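Local coordinates for putative uncharacterized protein PH0242 (Pyrococcus horikoshii, PDB 3VU1) that belongs to the archaeal oligosaccharyltransferase AglB family, here as a largely beta-stranded C-terminal globular domain that holds a calcium ion, at residues L281-F286 and K315-L320; N73-D78 and S226-K231; Y256-F261 and T482-S487; F79-L84 and P415-F420. All coordinates share one frame; numbering follows the deposited sequence.

Interaction 1: L281-F286 and K315-L320; sequences LYISAF and KYMNHL. With CA (calcium ion), chain C.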
loop_
_atom_site.group_PDB
_atom_site.type_symbol
_atom_site.label_atom_id
_atom_site.label_comp_id
_atom_site.label_asym_id
_atom_site.label_seq_id
_atom_site.Cartn_x
_atom_site.Cartn_y
_atom_site.Cartn_z
ATOM N N LEU A 281 -3.440 20.357 8.887
ATOM C CA LEU A 281 -3.411 19.126 8.082
ATOM C C LEU A 281 -2.453 18.054 8.635
ATOM O O LEU A 281 -1.235 18.273 8.786
ATOM C CB LEU A 281 -3.069 19.489 6.645
ATOM C CG LEU A 281 -3.784 20.779 6.205
ATOM C CD1 LEU A 281 -3.334 21.197 4.818
ATOM C CD2 LEU A 281 -5.303 20.653 6.233
ATOM N N TYR A 282 -3.007 16.902 8.970
ATOM C CA TYR A 282 -2.208 15.792 9.492
ATOM C C TYR A 282 -1.829 14.894 8.324
ATOM O O TYR A 282 -2.682 14.275 7.695
ATOM C CB TYR A 282 -2.987 14.997 10.523
ATOM C CG TYR A 282 -3.210 15.717 11.822
ATOM C CD1 TYR A 282 -4.154 16.755 11.913
ATOM C CD2 TYR A 282 -2.499 15.358 12.979
ATOM C CE1 TYR A 282 -4.373 17.417 13.110
ATOM C CE2 TYR A 282 -2.715 16.014 14.188
ATOM C CZ TYR A 282 -3.650 17.040 14.244
ATOM O OH TYR A 282 -3.886 17.697 15.421
ATOM N N ILE A 283 -0.539 14.843 8.036
ATOM C CA ILE A 283 -0.048 14.242 6.808
ATOM C C ILE A 283 0.526 12.851 7.041
ATOM O O ILE A 283 1.294 12.619 7.983
ATOM C CB ILE A 283 0.972 15.170 6.140
ATOM C CG1 ILE A 283 0.201 16.367 5.561
ATOM C CG2 ILE A 283 1.788 14.419 5.093
ATOM C CD1 ILE A 283 1.030 17.428 4.861
ATOM N N SER A 284 0.122 11.919 6.193
ATOM C CA SER A 284 0.753 10.612 6.156
ATOM C C SER A 284 1.540 10.443 4.857
ATOM O O SER A 284 0.962 10.489 3.778
ATOM C CB SER A 284 -0.300 9.531 6.306
ATOM O OG SER A 284 0.269 8.279 6.037
ATOM N N ALA A 285 2.861 10.313 4.959
ATOM C CA ALA A 285 3.705 10.056 3.782
ATOM C C ALA A 285 4.166 8.603 3.782
ATOM O O ALA A 285 4.848 8.143 4.725
ATOM C CB ALA A 285 4.896 11.004 3.727
ATOM N N PHE A 286 3.785 7.880 2.732
ATOM C CA PHE A 286 3.976 6.437 2.712
ATOM C C PHE A 286 5.144 5.917 1.840
ATOM O O PHE A 286 5.045 5.814 0.610
ATOM C CB PHE A 286 2.670 5.717 2.316
ATOM C CG PHE A 286 2.715 4.244 2.593
ATOM C CD1 PHE A 286 2.323 3.749 3.836
ATOM C CD2 PHE A 286 3.221 3.357 1.631
ATOM C CE1 PHE A 286 2.388 2.395 4.097
ATOM C CE2 PHE A 286 3.302 2.010 1.897
ATOM C CZ PHE A 286 2.882 1.528 3.130
ATOM N N LYS A 315 9.517 21.955 2.402
ATOM C CA LYS A 315 10.895 21.754 1.917
ATOM C C LYS A 315 11.274 20.283 2.118
ATOM O O LYS A 315 11.801 19.623 1.206
ATOM C CB LYS A 315 11.898 22.743 2.567
ATOM C CG LYS A 315 12.174 22.637 4.086
ATOM C CD LYS A 315 10.968 22.335 5.021
ATOM C CE LYS A 315 10.090 23.545 5.353
ATOM N NZ LYS A 315 10.829 24.542 6.184
ATOM N N TYR A 316 10.918 19.765 3.289
ATOM C CA TYR A 316 11.271 18.430 3.643
ATOM C C TYR A 316 10.442 17.897 4.796
ATOM O O TYR A 316 10.359 18.525 5.860
ATOM C CB TYR A 316 12.769 18.334 3.998
ATOM C CG TYR A 316 13.170 16.937 4.455
ATOM C CD1 TYR A 316 13.361 15.920 3.514
ATOM C CD2 TYR A 316 13.309 16.628 5.823
ATOM C CE1 TYR A 316 13.689 14.646 3.914
ATOM C CE2 TYR A 316 13.644 15.351 6.240
ATOM C CZ TYR A 316 13.835 14.367 5.276
ATOM O OH TYR A 316 14.157 13.073 5.616
ATOM N N MET A 317 9.865 16.714 4.583
ATOM C CA MET A 317 9.294 15.929 5.673
ATOM C C MET A 317 9.760 14.460 5.593
ATOM O O MET A 317 9.638 13.828 4.559
ATOM C CB MET A 317 7.765 16.041 5.659
ATOM C CG MET A 317 7.092 15.395 6.862
ATOM S SD MET A 317 5.288 15.588 6.973
ATOM C CE MET A 317 5.143 17.372 6.920
ATOM N N ASN A 318 10.315 13.933 6.678
ATOM C CA ASN A 318 10.638 12.507 6.765
ATOM C C ASN A 318 9.397 11.614 6.829
ATOM O O ASN A 318 8.522 11.826 7.680
ATOM C CB ASN A 318 11.488 12.228 7.997
ATOM C CG ASN A 318 12.072 10.824 7.985
ATOM O OD1 ASN A 318 11.402 9.846 8.291
ATOM N ND2 ASN A 318 13.329 10.726 7.613
ATOM N N HIS A 319 9.340 10.584 5.982
ATOM C CA HIS A 319 8.130 9.780 5.872
ATOM C C HIS A 319 7.921 8.872 7.024
ATOM O O HIS A 319 6.859 8.281 7.154
ATOM C CB HIS A 319 8.070 9.029 4.550
ATOM C CG HIS A 319 9.022 7.860 4.456
ATOM N ND1 HIS A 319 8.705 6.617 4.894
ATOM C CD2 HIS A 319 10.300 7.771 3.924
ATOM C CE1 HIS A 319 9.734 5.789 4.666
ATOM N NE2 HIS A 319 10.706 6.489 4.066
ATOM N N LEU A 320 8.921 8.757 7.882
ATOM C CA LEU A 320 8.800 7.993 9.141
ATOM C C LEU A 320 8.540 8.868 10.364
ATOM O O LEU A 320 8.309 8.349 11.451
ATOM C CB LEU A 320 10.043 7.148 9.392
ATOM C CG LEU A 320 10.348 6.165 8.269
ATOM C CD1 LEU A 320 11.766 5.609 8.400
ATOM C CD2 LEU A 320 9.276 5.074 8.242
HETATM CA CA CA C . 4.693 7.268 6.863
#
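Two backbone carbonyl oxygens, Ala285 O and His319 O, lie only 3.2 Å apart without a hydrogen bond because both bind the same calcium ion. Its positive charge probably offsets their mutual repulsion. The metal sits 2.3 Å from Ala285 O and 2.4 Å from His319 O, and Glu76 and Glu322 complete the site. Behind these oxygens the two segments meet through carbon: Ala285 CB packs on His319 CB at 3.8 Å, and so small a methyl is consistent with the close backbone approach. The His319 ring leads off from there, with Ala285 O near its plane at the edge. Further back, the CG2 branch of Ile283 meets Met317 SD at 4.1 Å. Met317 reaches it with CG anti to its backbone N (chi1 -173°) and a bend only at the sulfur, a flexible thioether suited to fitting a branched aliphatic partner. Asn318 shapes the turn into the metal site: its OD1 accepts Leu320 N at 2.7 Å, forming an Asx turn. The contact joins the end of strand 275-285 to short strand 316-317 and the loop after it; Ile290 of strand 290-291 touches Ile283, Ala285 and Met317, while helix 228-235 packs against Ser284 and Phe286.

Interaction 2: N73-D78 and S226-K231; sequences NISEVD and SEFAEK. With CA (calcium ion), chain C.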
loop_
_atom_site.group_PDB
_atom_site.type_symbol
_atom_site.label_atom_id
_atom_site.label_comp_id
_atom_site.label_asym_id
_atom_site.label_seq_id
_atom_site.Cartn_x
_atom_site.Cartn_y
_atom_site.Cartn_z
ATOM N N ASN A 73 6.655 1.016 10.674
ATOM C CA ASN A 73 7.692 1.628 9.843
ATOM C C ASN A 73 8.224 0.723 8.769
ATOM O O ASN A 73 8.336 1.150 7.622
ATOM C CB ASN A 73 8.863 2.127 10.693
ATOM C CG ASN A 73 8.593 3.472 11.311
ATOM O OD1 ASN A 73 7.785 4.253 10.811
ATOM N ND2 ASN A 73 9.271 3.754 12.399
ATOM N N ILE A 74 8.555 -0.515 9.149
ATOM C CA ILE A 74 9.187 -1.425 8.231
ATOM C C ILE A 74 8.283 -1.795 7.062
ATOM O O ILE A 74 8.787 -2.213 6.012
ATOM C CB ILE A 74 9.705 -2.699 8.920
ATOM C CG1 ILE A 74 10.983 -3.189 8.235
ATOM C CG2 ILE A 74 8.659 -3.812 8.944
ATOM C CD1 ILE A 74 11.719 -4.157 9.129
ATOM N N SER A 75 6.968 -1.630 7.232
ATOM C CA SER A 75 6.026 -2.034 6.187
ATOM C C SER A 75 5.851 -0.952 5.128
ATOM O O SER A 75 5.122 -1.142 4.140
ATOM C CB SER A 75 4.694 -2.422 6.794
ATOM O OG SER A 75 3.925 -1.262 7.045
ATOM N N GLU A 76 6.540 0.168 5.328
ATOM C CA GLU A 76 6.397 1.320 4.441
ATOM C C GLU A 76 7.278 1.207 3.207
ATOM O O GLU A 76 8.338 1.781 3.077
ATOM C CB GLU A 76 6.611 2.644 5.167
ATOM C CG GLU A 76 5.406 3.094 5.987
ATOM C CD GLU A 76 5.485 4.562 6.405
ATOM O OE1 GLU A 76 5.960 5.411 5.596
ATOM O OE2 GLU A 76 5.056 4.876 7.545
ATOM N N VAL A 77 6.764 0.476 2.267
ATOM C CA VAL A 77 7.431 0.230 1.038
ATOM C C VAL A 77 7.209 1.384 0.039
ATOM O O VAL A 77 6.161 2.037 0.040
ATOM C CB VAL A 77 6.898 -1.125 0.571
ATOM C CG1 VAL A 77 6.635 -1.152 -0.923
ATOM C CG2 VAL A 77 7.830 -2.203 1.092
ATOM N N ASP A 78 8.195 1.648 -0.814
ATOM C CA ASP A 78 8.083 2.789 -1.710
ATOM C C ASP A 78 7.365 2.436 -3.026
ATOM O O ASP A 78 7.960 2.419 -4.128
ATOM C CB ASP A 78 9.432 3.493 -1.901
ATOM C CG ASP A 78 9.351 4.677 -2.876
ATOM O OD1 ASP A 78 8.311 5.352 -2.967
ATOM O OD2 ASP A 78 10.341 4.942 -3.574
ATOM N N SER A 226 1.460 3.709 17.106
ATOM C CA SER A 226 0.484 4.730 17.392
ATOM C C SER A 226 0.184 5.569 16.155
ATOM O O SER A 226 1.099 6.062 15.503
ATOM C CB SER A 226 0.999 5.601 18.525
ATOM O OG SER A 226 0.357 6.849 18.472
ATOM N N GLU A 227 -1.101 5.716 15.827
ATOM C CA GLU A 227 -1.529 6.483 14.645
ATOM C C GLU A 227 -1.434 5.702 13.310
ATOM O O GLU A 227 -1.998 6.130 12.299
ATOM C CB GLU A 227 -0.723 7.792 14.539
ATOM C CG GLU A 227 -0.926 8.774 15.684
ATOM C CD GLU A 227 -2.009 9.772 15.370
ATOM O OE1 GLU A 227 -1.698 10.760 14.667
ATOM O OE2 GLU A 227 -3.170 9.576 15.806
ATOM N N PHE A 228 -0.722 4.572 13.300
ATOM C CA PHE A 228 -0.405 3.886 12.051
ATOM C C PHE A 228 -1.607 3.378 11.217
ATOM O O PHE A 228 -1.622 3.524 9.981
ATOM C CB PHE A 228 0.632 2.763 12.244
ATOM C CG PHE A 228 1.194 2.270 10.932
ATOM C CD1 PHE A 228 2.124 3.045 10.217
ATOM C CD2 PHE A 228 0.724 1.086 10.352
ATOM C CE1 PHE A 228 2.605 2.627 8.990
ATOM C CE2 PHE A 228 1.214 0.660 9.122
ATOM C CZ PHE A 228 2.155 1.428 8.446
ATOM N N ALA A 229 -2.594 2.773 11.871
ATOM C CA ALA A 229 -3.793 2.362 11.164
ATOM C C ALA A 229 -4.485 3.568 10.521
ATOM O O ALA A 229 -4.877 3.522 9.347
ATOM C CB ALA A 229 -4.735 1.617 12.081
ATOM N N GLU A 230 -4.605 4.657 11.273
ATOM C CA GLU A 230 -5.301 5.845 10.780
ATOM C C GLU A 230 -4.589 6.447 9.564
ATOM O O GLU A 230 -5.245 6.911 8.621
ATOM C CB GLU A 230 -5.457 6.875 11.899
ATOM C CG GLU A 230 -6.892 7.350 12.094
ATOM C CD GLU A 230 -6.993 8.749 12.710
ATOM O OE1 GLU A 230 -7.893 9.526 12.275
ATOM O OE2 GLU A 230 -6.169 9.082 13.614
ATOM N N LYS A 231 -3.252 6.434 9.582
ATOM C CA LYS A 231 -2.470 6.973 8.472
ATOM C C LYS A 231 -2.604 6.078 7.271
ATOM O O LYS A 231 -2.933 6.555 6.179
ATOM C CB LYS A 231 -1.006 7.119 8.828
ATOM C CG LYS A 231 -0.678 8.187 9.843
ATOM C CD LYS A 231 0.504 7.696 10.645
ATOM C CE LYS A 231 1.803 8.340 10.213
ATOM N NZ LYS A 231 2.071 9.558 11.030
HETATM CA CA CA C . 4.693 7.268 6.863
#
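The Phe228 ring turns its edge to the Glu76 carboxylate: OE2 lies in the ring plane, 3.6 Å from Phe228 CE1, and the two planes are only 22° apart. Ser75 OG comes to the same ring obliquely, 3.5 Å from Phe228 CZ. Asp71, Asn212, Lys215 and Ser223 also touch this phenyl group. The loop side of the contact is an inverse gamma turn centred on Glu76, which presents a bidentate calcium ligand. The metal lies 2.6 Å from Glu76 OE1 and 2.5 Å from Glu76 OE2, and the other ligands are Ala285, His319 and Glu322. Glutamate has the length for this, since its chain runs extended beyond CG (chi2 -165°) from the turn to the ion. Phenylalanine suits the opposing place because its ring edge carries slightly positive hydrogens, which should tolerate a carboxylate better than a face would. Phe228 opens helix 228-235, directly after Glu227 at the N-cap position, and its CG stands anti to the backbone N (chi1 -167°), carrying the ring across to the loop. Ser75 spends its hydroxyl on Gly72 O, so it meets the ring by packing. Besides the metal, the backbone N of Gly287 holds Glu76 OE1, and so, probably, does the ring nitrogen ND1 of His319.

Interaction 3: Y256-F261 and T482-S487; sequences YKIEDF and TMIEVS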
loop_
_atom_site.group_PDB
_atom_site.type_symbol
_atom_site.label_atom_id
_atom_site.label_comp_id
_atom_site.label_asym_id
_atom_site.label_seq_id
_atom_site.Cartn_x
_atom_site.Cartn_y
_atom_site.Cartn_z
ATOM N N TYR A 256 -4.755 12.490 6.751
ATOM C CA TYR A 256 -5.641 11.605 7.470
ATOM C C TYR A 256 -6.604 12.265 8.449
ATOM O O TYR A 256 -7.441 11.577 9.025
ATOM C CB TYR A 256 -4.861 10.487 8.166
ATOM C CG TYR A 256 -3.904 10.882 9.262
ATOM C CD1 TYR A 256 -4.250 10.721 10.604
ATOM C CD2 TYR A 256 -2.633 11.384 8.968
ATOM C CE1 TYR A 256 -3.364 11.052 11.619
ATOM C CE2 TYR A 256 -1.737 11.721 9.976
ATOM C CZ TYR A 256 -2.107 11.534 11.292
ATOM O OH TYR A 256 -1.241 11.862 12.293
ATOM N N LYS A 257 -6.486 13.576 8.639
ATOM C CA LYS A 257 -7.256 14.309 9.656
ATOM C C LYS A 257 -7.043 15.772 9.350
ATOM O O LYS A 257 -5.904 16.191 9.086
ATOM C CB LYS A 257 -6.719 13.979 11.044
ATOM C CG LYS A 257 -7.512 14.469 12.247
ATOM C CD LYS A 257 -6.654 14.231 13.488
ATOM C CE LYS A 257 -7.401 14.368 14.801
ATOM N NZ LYS A 257 -7.856 13.057 15.345
ATOM N N ILE A 258 -8.132 16.528 9.293
ATOM C CA ILE A 258 -8.070 17.980 9.152
ATOM C C ILE A 258 -8.730 18.615 10.392
ATOM O O ILE A 258 -9.797 18.140 10.855
ATOM C CB ILE A 258 -8.859 18.453 7.938
ATOM C CG1 ILE A 258 -8.356 17.784 6.666
ATOM C CG2 ILE A 258 -8.828 19.979 7.837
ATOM C CD1 ILE A 258 -8.963 18.366 5.394
ATOM N N GLU A 259 -8.112 19.668 10.937
ATOM C CA GLU A 259 -8.781 20.463 11.992
ATOM C C GLU A 259 -9.027 21.902 11.552
ATOM O O GLU A 259 -8.178 22.524 10.938
ATOM C CB GLU A 259 -8.011 20.432 13.304
ATOM C CG GLU A 259 -8.212 19.177 14.122
ATOM C CD GLU A 259 -7.159 19.011 15.215
ATOM O OE1 GLU A 259 -7.482 18.395 16.247
ATOM O OE2 GLU A 259 -6.009 19.497 15.072
ATOM N N ASP A 260 -10.222 22.407 11.814
ATOM C CA ASP A 260 -10.561 23.810 11.498
ATOM C C ASP A 260 -10.408 24.587 12.813
ATOM O O ASP A 260 -10.842 24.096 13.879
ATOM C CB ASP A 260 -12.011 23.882 11.006
ATOM C CG ASP A 260 -12.314 25.116 10.181
ATOM O OD1 ASP A 260 -11.377 25.898 9.889
ATOM O OD2 ASP A 260 -13.508 25.290 9.791
ATOM N N PHE A 261 -9.765 25.749 12.762
ATOM C CA PHE A 261 -9.692 26.578 13.945
ATOM C C PHE A 261 -10.956 27.449 14.088
ATOM O O PHE A 261 -11.099 28.433 13.396
ATOM C CB PHE A 261 -8.409 27.423 13.950
ATOM C CG PHE A 261 -8.085 28.001 15.306
ATOM C CD1 PHE A 261 -8.070 29.391 15.509
ATOM C CD2 PHE A 261 -7.845 27.149 16.409
ATOM C CE1 PHE A 261 -7.768 29.912 16.762
ATOM C CE2 PHE A 261 -7.562 27.677 17.667
ATOM C CZ PHE A 261 -7.524 29.058 17.840
ATOM N N THR A 482 -2.968 13.434 -4.962
ATOM C CA THR A 482 -4.211 13.710 -4.261
ATOM C C THR A 482 -4.052 13.318 -2.809
ATOM O O THR A 482 -3.799 12.132 -2.512
ATOM C CB THR A 482 -5.381 12.949 -4.867
ATOM O OG1 THR A 482 -5.757 13.595 -6.089
ATOM C CG2 THR A 482 -6.587 12.972 -3.928
ATOM N N MET A 483 -4.201 14.293 -1.906
ATOM C CA MET A 483 -4.023 13.997 -0.494
ATOM C C MET A 483 -5.327 13.625 0.179
ATOM O O MET A 483 -5.357 12.769 1.049
ATOM C CB MET A 483 -3.331 15.139 0.255
ATOM C CG MET A 483 -2.101 15.728 -0.410
ATOM S SD MET A 483 -1.209 16.862 0.703
ATOM C CE MET A 483 -0.470 15.686 1.843
ATOM N N ILE A 484 -6.398 14.305 -0.210
ATOM C CA ILE A 484 -7.744 14.121 0.371
ATOM C C ILE A 484 -8.705 14.966 -0.454
ATOM O O ILE A 484 -8.300 15.969 -1.046
ATOM C CB ILE A 484 -7.826 14.529 1.875
ATOM C CG1 ILE A 484 -9.116 13.978 2.537
ATOM C CG2 ILE A 484 -7.668 16.051 2.020
ATOM C CD1 ILE A 484 -9.166 13.978 4.062
ATOM N N GLU A 485 -9.956 14.516 -0.519
ATOM C CA GLU A 485 -11.078 15.293 -1.066
ATOM C C GLU A 485 -12.093 15.594 0.035
ATOM O O GLU A 485 -12.552 14.695 0.752
ATOM C CB GLU A 485 -11.751 14.548 -2.198
ATOM C CG GLU A 485 -10.810 14.308 -3.352
ATOM C CD GLU A 485 -11.517 13.802 -4.600
ATOM O OE1 GLU A 485 -12.348 12.868 -4.476
ATOM O OE2 GLU A 485 -11.230 14.341 -5.699
ATOM N N VAL A 486 -12.415 16.871 0.186
ATOM C CA VAL A 486 -13.348 17.329 1.217
ATOM C C VAL A 486 -14.525 17.991 0.511
ATOM O O VAL A 486 -14.335 18.918 -0.314
ATOM C CB VAL A 486 -12.670 18.331 2.193
ATOM C CG1 VAL A 486 -13.654 18.830 3.244
ATOM C CG2 VAL A 486 -11.488 17.674 2.885
ATOM N N SER A 487 -15.731 17.499 0.808
ATOM C CA SER A 487 -16.964 18.121 0.300
ATOM C C SER A 487 -17.129 19.495 0.896
ATOM O O SER A 487 -16.817 19.705 2.091
ATOM C CB SER A 487 -18.174 17.315 0.704
ATOM O OG SER A 487 -18.173 16.075 0.048
#
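The carboxylate oxygen OE2 of Glu259, the neighbour of Ile258 at the heart of this contact, is gripped twice, by a hydrogen bond with Tyr282 OH and by a salt bridge with Arg280. These partners lie on the adjoining strand 275-285, within the same sheet, and the contact with strand 482-487 is made by aliphatic side chains. Ile258 points toward that strand and does the touching with its tip. Its CD1 reaches Val486 CG2 at 3.6 Å and Ile484 CG2 at 4.3 Å. The Ile258 chain is extended at chi2 (-171°), which pushes CD1 out far enough to meet both partners, while the beta-branched residues opposite offer stubby methyl groups and favour extended backbone. Ile258 and Val486 meet at a slant. Between the strands the closest CA atoms, Ile258 CA and Val486 CA, are 9.6 Å apart, too far for backbone pairing, a spacing that side chains fill. Leu281 and Val269 pack around Ile258, and Phe339 of strand 336-356 touches Ile484 and Val486. On strand 482-487 Ile484 and Val486 point toward the other strand while Glu485 between them points away and pairs with Arg338; such alternation is characteristic of strands in two beta sheets packed face to face.

Interaction 4: F79-L84 and P415-F420; sequences FESWEL and PHMDTF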
loop_
_atom_site.group_PDB
_atom_site.type_symbol
_atom_site.label_atom_id
_atom_site.label_comp_id
_atom_site.label_asym_id
_atom_site.label_seq_id
_atom_site.Cartn_x
_atom_site.Cartn_y
_atom_site.Cartn_z
ATOM N N PHE A 79 6.058 2.202 -2.908
ATOM C CA PHE A 79 5.234 1.914 -4.101
ATOM C C PHE A 79 5.244 3.011 -5.169
ATOM O O PHE A 79 4.966 2.726 -6.352
ATOM C CB PHE A 79 3.787 1.599 -3.728
ATOM C CG PHE A 79 3.607 0.290 -3.025
ATOM C CD1 PHE A 79 2.859 0.220 -1.844
ATOM C CD2 PHE A 79 4.165 -0.879 -3.544
ATOM C CE1 PHE A 79 2.667 -0.998 -1.200
ATOM C CE2 PHE A 79 3.972 -2.088 -2.906
ATOM C CZ PHE A 79 3.232 -2.152 -1.735
ATOM N N GLU A 80 5.534 4.250 -4.762
ATOM C CA GLU A 80 5.565 5.346 -5.721
ATOM C C GLU A 80 6.596 5.089 -6.831
ATOM O O GLU A 80 6.318 5.336 -8.000
ATOM C CB GLU A 80 5.791 6.708 -5.045
ATOM C CG GLU A 80 5.989 7.870 -6.025
ATOM C CD GLU A 80 4.804 8.094 -6.974
ATOM O OE1 GLU A 80 4.826 9.079 -7.773
ATOM O OE2 GLU A 80 3.841 7.290 -6.920
ATOM N N SER A 81 7.765 4.565 -6.465
ATOM C CA SER A 81 8.792 4.298 -7.453
ATOM C C SER A 81 8.299 3.323 -8.523
ATOM O O SER A 81 8.801 3.336 -9.629
ATOM C CB SER A 81 10.065 3.773 -6.802
ATOM O OG SER A 81 9.841 2.464 -6.364
ATOM N N TRP A 82 7.294 2.511 -8.207
ATOM C CA TRP A 82 6.656 1.661 -9.222
ATOM C C TRP A 82 5.558 2.323 -9.978
ATOM O O TRP A 82 4.968 1.666 -10.827
ATOM C CB TRP A 82 6.096 0.351 -8.648
ATOM C CG TRP A 82 7.046 -0.523 -7.861
ATOM C CD1 TRP A 82 8.431 -0.413 -7.746
ATOM C CD2 TRP A 82 6.690 -1.693 -7.055
ATOM N NE1 TRP A 82 8.935 -1.390 -6.924
ATOM C CE2 TRP A 82 7.936 -2.195 -6.481
ATOM C CE3 TRP A 82 5.509 -2.349 -6.767
ATOM C CZ2 TRP A 82 7.968 -3.315 -5.668
ATOM C CZ3 TRP A 82 5.553 -3.472 -5.941
ATOM C CH2 TRP A 82 6.753 -3.937 -5.404
ATOM N N GLU A 83 5.260 3.593 -9.680
ATOM C CA GLU A 83 4.102 4.326 -10.245
ATOM C C GLU A 83 2.771 3.659 -9.932
ATOM O O GLU A 83 1.811 3.750 -10.729
ATOM C CB GLU A 83 4.209 4.471 -11.752
ATOM C CG GLU A 83 4.970 5.678 -12.234
ATOM C CD GLU A 83 5.450 5.501 -13.663
ATOM O OE1 GLU A 83 4.578 5.509 -14.567
ATOM O OE2 GLU A 83 6.687 5.340 -13.875
ATOM N N LEU A 84 2.725 2.976 -8.786
ATOM C CA LEU A 84 1.550 2.218 -8.370
ATOM C C LEU A 84 0.332 3.116 -8.172
ATOM O O LEU A 84 0.403 4.123 -7.457
ATOM C CB LEU A 84 1.820 1.425 -7.094
ATOM C CG LEU A 84 0.682 0.471 -6.711
ATOM C CD1 LEU A 84 0.572 -0.637 -7.740
ATOM C CD2 LEU A 84 0.853 -0.103 -5.322
ATOM N N PRO A 415 13.162 -8.331 3.857
ATOM C CA PRO A 415 13.361 -7.718 2.522
ATOM C C PRO A 415 13.695 -6.242 2.549
ATOM O O PRO A 415 13.224 -5.545 3.406
ATOM C CB PRO A 415 12.021 -7.936 1.814
ATOM C CG PRO A 415 11.078 -8.346 2.868
ATOM C CD PRO A 415 11.837 -8.967 3.983
ATOM N N HIS A 416 14.489 -5.801 1.578
ATOM C CA HIS A 416 14.867 -4.412 1.386
ATOM C C HIS A 416 14.701 -4.020 -0.066
ATOM O O HIS A 416 14.880 -4.843 -0.970
ATOM C CB HIS A 416 16.327 -4.212 1.743
ATOM C CG HIS A 416 16.657 -4.396 3.206
ATOM N ND1 HIS A 416 16.936 -3.345 4.034
ATOM C CD2 HIS A 416 16.817 -5.554 3.978
ATOM C CE1 HIS A 416 17.242 -3.803 5.272
ATOM N NE2 HIS A 416 17.176 -5.159 5.240
ATOM N N MET A 417 14.377 -2.754 -0.317
ATOM C CA MET A 417 14.366 -2.233 -1.661
ATOM C C MET A 417 15.056 -0.865 -1.709
ATOM O O MET A 417 14.522 0.129 -1.175
ATOM C CB MET A 417 12.946 -2.136 -2.197
ATOM C CG MET A 417 12.900 -1.493 -3.564
ATOM S SD MET A 417 11.273 -1.559 -4.324
ATOM C CE MET A 417 10.538 -0.110 -3.581
ATOM N N ASP A 418 16.234 -0.813 -2.344
ATOM C CA ASP A 418 16.953 0.450 -2.559
ATOM C C ASP A 418 16.906 0.875 -4.027
ATOM O O ASP A 418 17.131 0.061 -4.940
ATOM C CB ASP A 418 18.394 0.365 -2.067
ATOM C CG ASP A 418 18.513 -0.306 -0.681
ATOM O OD1 ASP A 418 19.585 -0.929 -0.420
ATOM O OD2 ASP A 418 17.556 -0.224 0.144
ATOM N N THR A 419 16.579 2.143 -4.249
ATOM C CA THR A 419 16.577 2.714 -5.572
ATOM C C THR A 419 17.569 3.874 -5.574
ATOM O O THR A 419 17.794 4.500 -4.537
ATOM C CB THR A 419 15.204 3.295 -5.948
ATOM O OG1 THR A 419 14.923 4.412 -5.094
ATOM C CG2 THR A 419 14.110 2.264 -5.811
ATOM N N PHE A 420 18.178 4.140 -6.728
ATOM C CA PHE A 420 19.021 5.300 -6.909
ATOM C C PHE A 420 19.111 5.612 -8.374
ATOM O O PHE A 420 18.986 4.724 -9.215
ATOM C CB PHE A 420 20.411 5.160 -6.245
ATOM C CG PHE A 420 21.246 3.990 -6.725
ATOM C CD1 PHE A 420 21.223 2.765 -6.046
ATOM C CD2 PHE A 420 22.105 4.119 -7.829
ATOM C CE1 PHE A 420 22.029 1.695 -6.473
ATOM C CE2 PHE A 420 22.897 3.044 -8.263
ATOM C CZ PHE A 420 22.871 1.831 -7.582
#
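Met417 makes a Met-aromatic contact with Trp82, joining the long strand 412-431 to the loop that precedes strand 86-90. Its SD lies 4.5 Å from the centroid of the five-membered ring and 68° off the ring normal, an oblique approach. The nearest ring atom is Trp82 NE1, 3.5 Å from Met417 SD, and the sulfur also lies 4.0 Å from Trp82 CZ2 on the six-membered ring. Methionine suits this place because it is long, flexible and polarisable. Its chain leaves the strand straight, with CG anti to the backbone N (chi1 176°), and bends only at the last torsion (chi3 85°), which turns CE toward both the indole and the neighbouring serine. Ser81 has the second largest share of the contact and is small, and its OG lies against the methyl group. That hydroxyl is bonded to Asp78 O and touches methyl groups of the strand by packing, Thr419 CG2 being 4.3 Å from Ser81 OG. Tryptophan gives the loop a broad surface: besides the sulfur it meets Arg60 in a cation-pi interaction and rests on Ile63 and Leu64 of helix 60-69. The loop is folded compactly, with Trp82 N bonded to Phe79 O at 3.0 Å, and Ser81 and Trp82 both meet the Met417 side chain. Thr394 of the adjoining strand 385-401 packs against both Met417 and Thr419. At its far end Met417 CE lies 3.9 Å from Ser81 OG and equally far from Trp82 NE1.

From the N terminus, the loop after helix 60-69 supplies two consecutive segments: 73-78 closes onto helix 228-235 in interaction 2, and 79-84 reaches far ahead to strand 412-431 in interaction 4, so these two cross. Strand 253-262 then opens interaction 3, which closes near the C-terminal end of strand 464-487 and also crosses interaction 4. The short loop of interaction 1 is nested inside both 3 and 4, and comes in series after interaction 2, with which it shares the calcium ion. Together the contacts join the N-terminal loop and helix 228-235 to the antiparallel sheet that holds strands 253-262 and 275-285, and both loop and sheet to the nine-stranded antiparallel sheet.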